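Local coordinates for oxysterol-binding protein homolog 1 (Saccharomyces cerevisiae, PDB 5H28) that moves sterols and other lipids between membranes without vesicles, and whose ankyrin-repeat domain, the part described here, targets it to the nucleus-vacuole junction by interacting with NVJ1, at residues H62-V65 against T71-N74; V56-V61 against V102-D107; H191-V194 against I200-R203. One frame throughout, in Å; residues are numbered along the deposited sequence.

Interaction 1: residues H62-V65 against T71-N74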
loop_
_atom_site.group_PDB
_atom_site.type_symbol
_atom_site.label_atom_id
_atom_site.label_comp_id
_atom_site.label_asym_id
_atom_site.label_seq_id
_atom_site.Cartn_x
_atom_site.Cartn_y
_atom_site.Cartn_z
ATOM N N HIS A 62 -16.970 6.007 5.989
ATOM C CA HIS A 62 -17.239 7.078 5.040
ATOM C C HIS A 62 -17.185 8.471 5.652
ATOM O O HIS A 62 -16.893 9.445 4.957
ATOM C CB HIS A 62 -18.588 6.852 4.358
ATOM C CG HIS A 62 -18.578 5.721 3.376
ATOM N ND1 HIS A 62 -17.681 5.650 2.332
ATOM C CD2 HIS A 62 -19.355 4.620 3.278
ATOM C CE1 HIS A 62 -17.905 4.550 1.635
ATOM N NE2 HIS A 62 -18.917 3.907 2.189
ATOM N N HIS A 63 -17.446 8.567 6.951
ATOM C CA HIS A 63 -17.418 9.857 7.635
ATOM C C HIS A 63 -16.045 10.308 8.114
ATOM O O HIS A 63 -15.674 11.469 7.942
ATOM C CB HIS A 63 -18.320 9.848 8.875
ATOM C CG HIS A 63 -19.759 10.150 8.595
ATOM N ND1 HIS A 63 -20.620 9.230 8.035
ATOM C CD2 HIS A 63 -20.489 11.270 8.804
ATOM C CE1 HIS A 63 -21.818 9.771 7.912
ATOM N NE2 HIS A 63 -21.767 11.008 8.372
ATOM N N TRP A 64 -15.287 9.386 8.697
ATOM C CA TRP A 64 -14.017 9.757 9.308
ATOM C C TRP A 64 -12.676 9.218 8.823
ATOM O O TRP A 64 -11.669 9.377 9.515
ATOM C CB TRP A 64 -14.157 9.504 10.811
ATOM C CG TRP A 64 -15.371 10.192 11.365
ATOM C CD1 TRP A 64 -15.732 11.492 11.152
ATOM C CD2 TRP A 64 -16.383 9.630 12.213
ATOM N NE1 TRP A 64 -16.901 11.776 11.812
ATOM C CE2 TRP A 64 -17.325 10.654 12.472
ATOM C CE3 TRP A 64 -16.587 8.364 12.780
ATOM C CZ2 TRP A 64 -18.453 10.452 13.275
ATOM C CZ3 TRP A 64 -17.713 8.164 13.582
ATOM C CH2 TRP A 64 -18.630 9.205 13.819
ATOM N N VAL A 65 -12.639 8.612 7.642
ATOM C CA VAL A 65 -11.387 8.071 7.124
ATOM C C VAL A 65 -10.692 8.942 6.065
ATOM O O VAL A 65 -9.485 9.175 6.151
ATOM C CB VAL A 65 -11.605 6.635 6.569
ATOM C CG1 VAL A 65 -10.367 6.150 5.829
ATOM C CG2 VAL A 65 -11.917 5.687 7.721
ATOM N N THR A 71 -14.148 17.056 9.426
ATOM C CA THR A 71 -15.292 16.603 10.218
ATOM C C THR A 71 -15.198 17.114 11.650
ATOM O O THR A 71 -14.183 17.677 12.046
ATOM C CB THR A 71 -15.357 15.067 10.275
ATOM O OG1 THR A 71 -14.286 14.578 11.092
ATOM C CG2 THR A 71 -15.234 14.473 8.881
ATOM N N PHE A 72 -16.255 16.898 12.430
ATOM C CA PHE A 72 -16.285 17.344 13.822
ATOM C C PHE A 72 -15.337 16.512 14.682
ATOM O O PHE A 72 -14.782 17.002 15.670
ATOM C CB PHE A 72 -17.710 17.242 14.389
ATOM C CG PHE A 72 -18.029 15.905 15.019
ATOM C CD1 PHE A 72 -17.539 15.580 16.286
ATOM C CD2 PHE A 72 -18.797 14.966 14.342
ATOM C CE1 PHE A 72 -17.806 14.346 16.863
ATOM C CE2 PHE A 72 -19.070 13.724 14.916
ATOM C CZ PHE A 72 -18.575 13.415 16.175
ATOM N N LEU A 73 -15.171 15.248 14.303
ATOM C CA LEU A 73 -14.311 14.325 15.037
ATOM C C LEU A 73 -12.884 14.853 15.109
ATOM O O LEU A 73 -12.175 14.623 16.088
ATOM C CB LEU A 73 -14.314 12.947 14.364
ATOM C CG LEU A 73 -13.733 11.807 15.208
ATOM C CD1 LEU A 73 -14.680 11.517 16.364
ATOM C CD2 LEU A 73 -13.534 10.561 14.360
ATOM N N ASN A 74 -12.475 15.564 14.062
ATOM C CA ASN A 74 -11.140 16.141 13.979
ATOM C C ASN A 74 -10.017 15.129 14.149
ATOM O O ASN A 74 -8.983 15.412 14.759
ATOM C CB ASN A 74 -10.988 17.274 14.992
ATOM C CG ASN A 74 -11.803 18.489 14.613
ATOM O OD1 ASN A 74 -11.821 18.892 13.448
ATOM N ND2 ASN A 74 -12.476 19.084 15.587
#

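Interaction 2: residues V56-V61 against V102-D107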
loop_
_atom_site.group_PDB
_atom_site.type_symbol
_atom_site.label_atom_id
_atom_site.label_comp_id
_atom_site.label_asym_id
_atom_site.label_seq_id
_atom_site.Cartn_x
_atom_site.Cartn_y
_atom_site.Cartn_z
ATOM N N VAL A 56 -23.472 0.808 10.505
ATOM C CA VAL A 56 -22.656 1.642 11.380
ATOM C C VAL A 56 -21.193 1.632 10.947
ATOM O O VAL A 56 -20.541 2.675 10.909
ATOM C CB VAL A 56 -22.775 1.175 12.845
ATOM C CG1 VAL A 56 -21.775 1.915 13.724
ATOM C CG2 VAL A 56 -24.193 1.429 13.337
ATOM N N ILE A 57 -20.673 0.454 10.626
ATOM C CA ILE A 57 -19.293 0.355 10.178
ATOM C C ILE A 57 -19.092 1.203 8.923
ATOM O O ILE A 57 -18.099 1.928 8.796
ATOM C CB ILE A 57 -18.924 -1.117 9.911
ATOM C CG1 ILE A 57 -18.898 -1.861 11.249
ATOM C CG2 ILE A 57 -17.580 -1.216 9.185
ATOM C CD1 ILE A 57 -18.909 -3.353 11.123
ATOM N N LYS A 58 -20.042 1.129 7.997
ATOM C CA LYS A 58 -19.927 1.909 6.778
ATOM C C LYS A 58 -19.926 3.409 7.054
ATOM O O LYS A 58 -19.131 4.148 6.475
ATOM C CB LYS A 58 -21.063 1.586 5.814
ATOM C CG LYS A 58 -20.975 2.405 4.558
ATOM C CD LYS A 58 -22.179 2.266 3.672
ATOM C CE LYS A 58 -22.148 3.326 2.591
ATOM N NZ LYS A 58 -23.378 3.366 1.799
ATOM N N GLU A 59 -20.824 3.862 7.924
ATOM C CA GLU A 59 -20.896 5.282 8.247
ATOM C C GLU A 59 -19.605 5.770 8.898
ATOM O O GLU A 59 -19.140 6.868 8.611
ATOM C CB GLU A 59 -22.073 5.573 9.180
ATOM C CG GLU A 59 -23.453 5.324 8.579
ATOM C CD GLU A 59 -23.721 6.141 7.331
ATOM O OE1 GLU A 59 -23.303 7.315 7.272
ATOM O OE2 GLU A 59 -24.373 5.608 6.411
ATOM N N ILE A 60 -19.029 4.957 9.779
ATOM C CA ILE A 60 -17.787 5.334 10.441
ATOM C C ILE A 60 -16.685 5.547 9.405
ATOM O O ILE A 60 -15.977 6.551 9.429
ATOM C CB ILE A 60 -17.339 4.237 11.436
ATOM C CG1 ILE A 60 -18.258 4.238 12.659
ATOM C CG2 ILE A 60 -15.892 4.465 11.857
ATOM C CD1 ILE A 60 -18.003 3.080 13.607
ATOM N N VAL A 61 -16.556 4.601 8.481
ATOM C CA VAL A 61 -15.532 4.689 7.453
ATOM C C VAL A 61 -15.746 5.843 6.477
ATOM O O VAL A 61 -14.813 6.588 6.177
ATOM C CB VAL A 61 -15.426 3.358 6.670
ATOM C CG1 VAL A 61 -14.519 3.527 5.463
ATOM C CG2 VAL A 61 -14.876 2.266 7.585
ATOM N N VAL A 102 -15.151 -7.658 5.595
ATOM C CA VAL A 102 -13.890 -7.932 4.925
ATOM C C VAL A 102 -13.941 -7.410 3.489
ATOM O O VAL A 102 -13.037 -6.705 3.047
ATOM C CB VAL A 102 -13.589 -9.452 4.904
ATOM C CG1 VAL A 102 -12.397 -9.748 4.006
ATOM C CG2 VAL A 102 -13.299 -9.945 6.316
ATOM N N ALA A 103 -15.001 -7.753 2.762
ATOM C CA ALA A 103 -15.134 -7.312 1.382
ATOM C C ALA A 103 -15.204 -5.791 1.281
ATOM O O ALA A 103 -14.597 -5.193 0.390
ATOM C CB ALA A 103 -16.368 -7.938 0.748
ATOM N N PHE A 104 -15.940 -5.169 2.198
ATOM C CA PHE A 104 -16.075 -3.718 2.209
ATOM C C PHE A 104 -14.717 -3.064 2.429
ATOM O O PHE A 104 -14.327 -2.160 1.698
ATOM C CB PHE A 104 -17.046 -3.286 3.312
ATOM C CG PHE A 104 -17.070 -1.803 3.558
ATOM C CD1 PHE A 104 -17.550 -0.925 2.591
ATOM C CD2 PHE A 104 -16.610 -1.282 4.765
ATOM C CE1 PHE A 104 -17.572 0.448 2.821
ATOM C CE2 PHE A 104 -16.628 0.095 5.003
ATOM C CZ PHE A 104 -17.111 0.959 4.030
ATOM N N LEU A 105 -13.989 -3.527 3.437
ATOM C CA LEU A 105 -12.680 -2.956 3.713
ATOM C C LEU A 105 -11.719 -3.125 2.534
ATOM O O LEU A 105 -10.971 -2.202 2.197
ATOM C CB LEU A 105 -12.087 -3.585 4.978
ATOM C CG LEU A 105 -12.782 -3.252 6.302
ATOM C CD1 LEU A 105 -12.162 -4.084 7.419
ATOM C CD2 LEU A 105 -12.664 -1.761 6.602
ATOM N N LEU A 106 -11.747 -4.293 1.892
ATOM C CA LEU A 106 -10.864 -4.545 0.756
ATOM C C LEU A 106 -11.178 -3.659 -0.447
ATOM O O LEU A 106 -10.349 -3.520 -1.344
ATOM C CB LEU A 106 -10.917 -6.023 0.351
ATOM C CG LEU A 106 -10.206 -6.969 1.325
ATOM C CD1 LEU A 106 -10.405 -8.411 0.906
ATOM C CD2 LEU A 106 -8.726 -6.627 1.364
ATOM N N ASP A 107 -12.364 -3.055 -0.465
ATOM C CA ASP A 107 -12.735 -2.175 -1.571
ATOM C C ASP A 107 -12.405 -0.708 -1.302
ATOM O O ASP A 107 -12.626 0.146 -2.157
ATOM C CB ASP A 107 -14.232 -2.287 -1.888
ATOM C CG ASP A 107 -14.593 -3.597 -2.563
ATOM O OD1 ASP A 107 -13.730 -4.170 -3.262
ATOM O OD2 ASP A 107 -15.750 -4.044 -2.407
#

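Interaction 3: residues H191-V194 against I200-R203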
loop_
_atom_site.group_PDB
_atom_site.type_symbol
_atom_site.label_atom_id
_atom_site.label_comp_id
_atom_site.label_asym_id
_atom_site.label_seq_id
_atom_site.Cartn_x
_atom_site.Cartn_y
_atom_site.Cartn_z
ATOM N N HIS A 191 14.812 -2.535 -17.094
ATOM C CA HIS A 191 15.343 -3.062 -18.347
ATOM C C HIS A 191 14.682 -2.408 -19.556
ATOM O O HIS A 191 15.358 -2.037 -20.518
ATOM C CB HIS A 191 15.140 -4.576 -18.406
ATOM C CG HIS A 191 15.717 -5.304 -17.232
ATOM N ND1 HIS A 191 15.292 -5.080 -15.941
ATOM C CD2 HIS A 191 16.687 -6.245 -17.154
ATOM C CE1 HIS A 191 15.976 -5.854 -15.116
ATOM N NE2 HIS A 191 16.829 -6.570 -15.826
ATOM N N GLU A 192 13.363 -2.259 -19.501
ATOM C CA GLU A 192 12.643 -1.656 -20.608
ATOM C C GLU A 192 13.067 -0.220 -20.861
ATOM O O GLU A 192 13.171 0.196 -22.009
ATOM C CB GLU A 192 11.135 -1.732 -20.372
ATOM C CG GLU A 192 10.612 -3.158 -20.365
ATOM C CD GLU A 192 11.102 -3.952 -21.563
ATOM O OE1 GLU A 192 10.826 -3.536 -22.707
ATOM O OE2 GLU A 192 11.765 -4.992 -21.366
ATOM N N PHE A 193 13.337 0.544 -19.807
ATOM C CA PHE A 193 13.750 1.921 -20.023
ATOM C C PHE A 193 15.216 2.055 -20.399
ATOM O O PHE A 193 15.628 3.067 -20.960
ATOM C CB PHE A 193 13.367 2.785 -18.823
ATOM C CG PHE A 193 11.924 3.186 -18.842
ATOM C CD1 PHE A 193 11.491 4.226 -19.663
ATOM C CD2 PHE A 193 10.979 2.472 -18.113
ATOM C CE1 PHE A 193 10.143 4.544 -19.763
ATOM C CE2 PHE A 193 9.624 2.781 -18.206
ATOM C CZ PHE A 193 9.204 3.820 -19.034
ATOM N N VAL A 194 16.005 1.027 -20.108
ATOM C CA VAL A 194 17.403 1.045 -20.516
ATOM C C VAL A 194 17.370 0.883 -22.042
ATOM O O VAL A 194 18.071 1.590 -22.774
ATOM C CB VAL A 194 18.191 -0.118 -19.872
ATOM C CG1 VAL A 194 19.535 -0.285 -20.565
ATOM C CG2 VAL A 194 18.419 0.171 -18.396
ATOM N N ILE A 200 16.575 9.651 -17.720
ATOM C CA ILE A 200 15.889 10.266 -16.593
ATOM C C ILE A 200 14.970 9.249 -15.921
ATOM O O ILE A 200 14.953 9.143 -14.693
ATOM C CB ILE A 200 15.075 11.506 -17.033
ATOM C CG1 ILE A 200 16.037 12.632 -17.425
ATOM C CG2 ILE A 200 14.148 11.960 -15.909
ATOM C CD1 ILE A 200 15.349 13.899 -17.874
ATOM N N MET A 201 14.216 8.493 -16.714
ATOM C CA MET A 201 13.329 7.494 -16.130
ATOM C C MET A 201 14.149 6.414 -15.433
ATOM O O MET A 201 13.770 5.937 -14.363
ATOM C CB MET A 201 12.434 6.856 -17.193
ATOM C CG MET A 201 11.498 5.775 -16.639
ATOM S SD MET A 201 10.363 6.364 -15.353
ATOM C CE MET A 201 9.129 7.157 -16.368
ATOM N N CYS A 202 15.269 6.020 -16.036
ATOM C CA CYS A 202 16.116 5.006 -15.415
ATOM C C CYS A 202 16.574 5.494 -14.041
ATOM O O CYS A 202 16.511 4.748 -13.065
ATOM C CB CYS A 202 17.333 4.695 -16.291
ATOM S SG CYS A 202 16.969 3.715 -17.766
ATOM N N ARG A 203 17.027 6.745 -13.965
ATOM C CA ARG A 203 17.482 7.316 -12.699
ATOM C C ARG A 203 16.350 7.316 -11.678
ATOM O O ARG A 203 16.557 6.975 -10.513
ATOM C CB ARG A 203 17.984 8.751 -12.903
ATOM C CG ARG A 203 19.268 8.871 -13.706
ATOM C CD ARG A 203 19.627 10.339 -13.923
ATOM N NE ARG A 203 20.785 10.503 -14.801
ATOM C CZ ARG A 203 22.037 10.228 -14.455
ATOM N NH1 ARG A 203 22.310 9.776 -13.238
ATOM N NH2 ARG A 203 23.019 10.392 -15.330
#

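Interaction 1: residues H62-V65 against T71-N74
Trp64, late in helix 54-64, meets three consecutive residues of the loop that follows, and its indole carries nearly the whole contact. Leu73 comes over one face: its CD2 methyl lies 3.8 Å from the centroid of the five-membered ring of Trp64, 24° off the normal, a CH-pi contact in which the methyl sits toward the rim rather than the middle. With chi1 at -166°, Leu73 swings CG to the far side of CB from its amide nitrogen, and this rotation extends the isobutyl group toward the indole. On the opposite face, the CB of the adjacent His63 backs the ring, which is thus sandwiched between its own helix and the returning loop. Thr71 CB lies at the indole edge, in the ring plane; its OG1, set obliquely, is 3.4 Å from Trp64 CD1. Phe72 completes the set as an offset edge-to-face pair: the planes stand at 90°, and the indole presents its edge to the phenyl face, with Trp64 CZ2 3.7 Å from Phe72 CE2. No hydrogen bond joins the two segments, so they meet by packing. Farther out, Phe18 and Leu25 of helix 18-28 also pack on Trp64, whose backbone is hydrogen-bonded to Leu77. The arrangement is consistent with an ankyrin fold, in which the chain after the helix of the predicted first repeat turns back against it.

Interaction 2: residues V56-V61 against V102-D107
Phe104 reaches from helix 99-106 to helix 54-64 and places the end of its ring against Val61, Lys58 and Ile57. The two helices belong to ankyrin repeats predicted as the first and second of the protein, and the contact is an example of the side-by-side stacking of equivalent helices by which such repeats build a solenoid. Their short segments run nearly parallel, at 16°, with axes 11.4 Å apart at closest approach; across that spacing one aromatic side chain supplies much of the contact. Val61 meets it from the opposite direction. Its CG2 lies near the plane of the ring, at the edge, 3.8 Å from Phe104 CE2, with CG1 farther out of the ring plane, on the same side as CG2, and 3.9 Å from Phe104 CZ. The Lys58 and Phe104 side chains cross at about a right angle; the CA of Lys58 is 4.0 Å from Phe104 CZ. The rest of the lysine is extended and carries the charged end away from the neighbouring helix. Ile57 is a looser neighbour on the preceding turn. Other helices pack on both. Helix 44-51 supports Ile57 through Ala48 and Val61 through Leu45, and Leu79 of a loop also touches Val61. On the other helix, Val102 and Leu105 pack on Leu90 of helix 89-95, and Val102 also meets Met135 and Met136 of helix 130-156. What aims the ring is the first torsion of Phe104: at 170° it trains the phenyl group outward across the gap until Phe104 CZ comes within 4.2 Å of Lys58 CG.

Interaction 3: residues H191-V194 against I200-R203
Chi1 of Met201 is 179°, carrying CG straight away from its own amide nitrogen on helix 199-207 and over the phenyl ring of Phe193 on helix 189-196; bends at the next two torsions then set the course of SD and CE. On the ring's side, the rotation of Phe193 about CB-CG (chi2 -79°) turns one face toward the methionine. The methylene sits almost centrally, its CG 3.4 Å from the Phe193 centroid and 12° off the normal, a close CH-pi contact. The sulfur follows as a Met-aromatic contact, with SD 4.6 Å from the same centroid. Beside this pair, Cys202 SG approaches the backbone of the facing helix, 3.5 Å from Phe193 O, and touches Val194 CG2 at 3.9 Å. Leu246 of helix 241-256 packs on both Cys202 and Val194, while Phe160 and Leu163 of helix 160-167 touch Met201. These are the two paired helices of an ankyrin repeat, the third predicted in this protein. All four touching residues are buried and no hydrogen bond crosses between the segments, consistent with a contact held mainly by dispersion, with the CG methylene against the pi face and the sulfurs adding polarisable surface.

Along the chain, interaction 1 is nested inside the loop closed by interaction 2, and interaction 3 follows in series. The first two share helix 54-64: its last turn meets the loop after it in one, while its body meets helix 99-106 in the other. Their centres are 14 Å apart, and they touch where His62 NE2 packs 3.8 Å from Phe104 CE1. Interaction 3, within the 185-214 repeat, lies on the opposite side of the chain's centre, its centre about 42 Å and 39 Å from those of interactions 1 and 2. The three show how an elongated ankyrin domain, required for NVJ1-dependent targeting, is assembled from local packing of helices and loops, within a repeat and between neighbours.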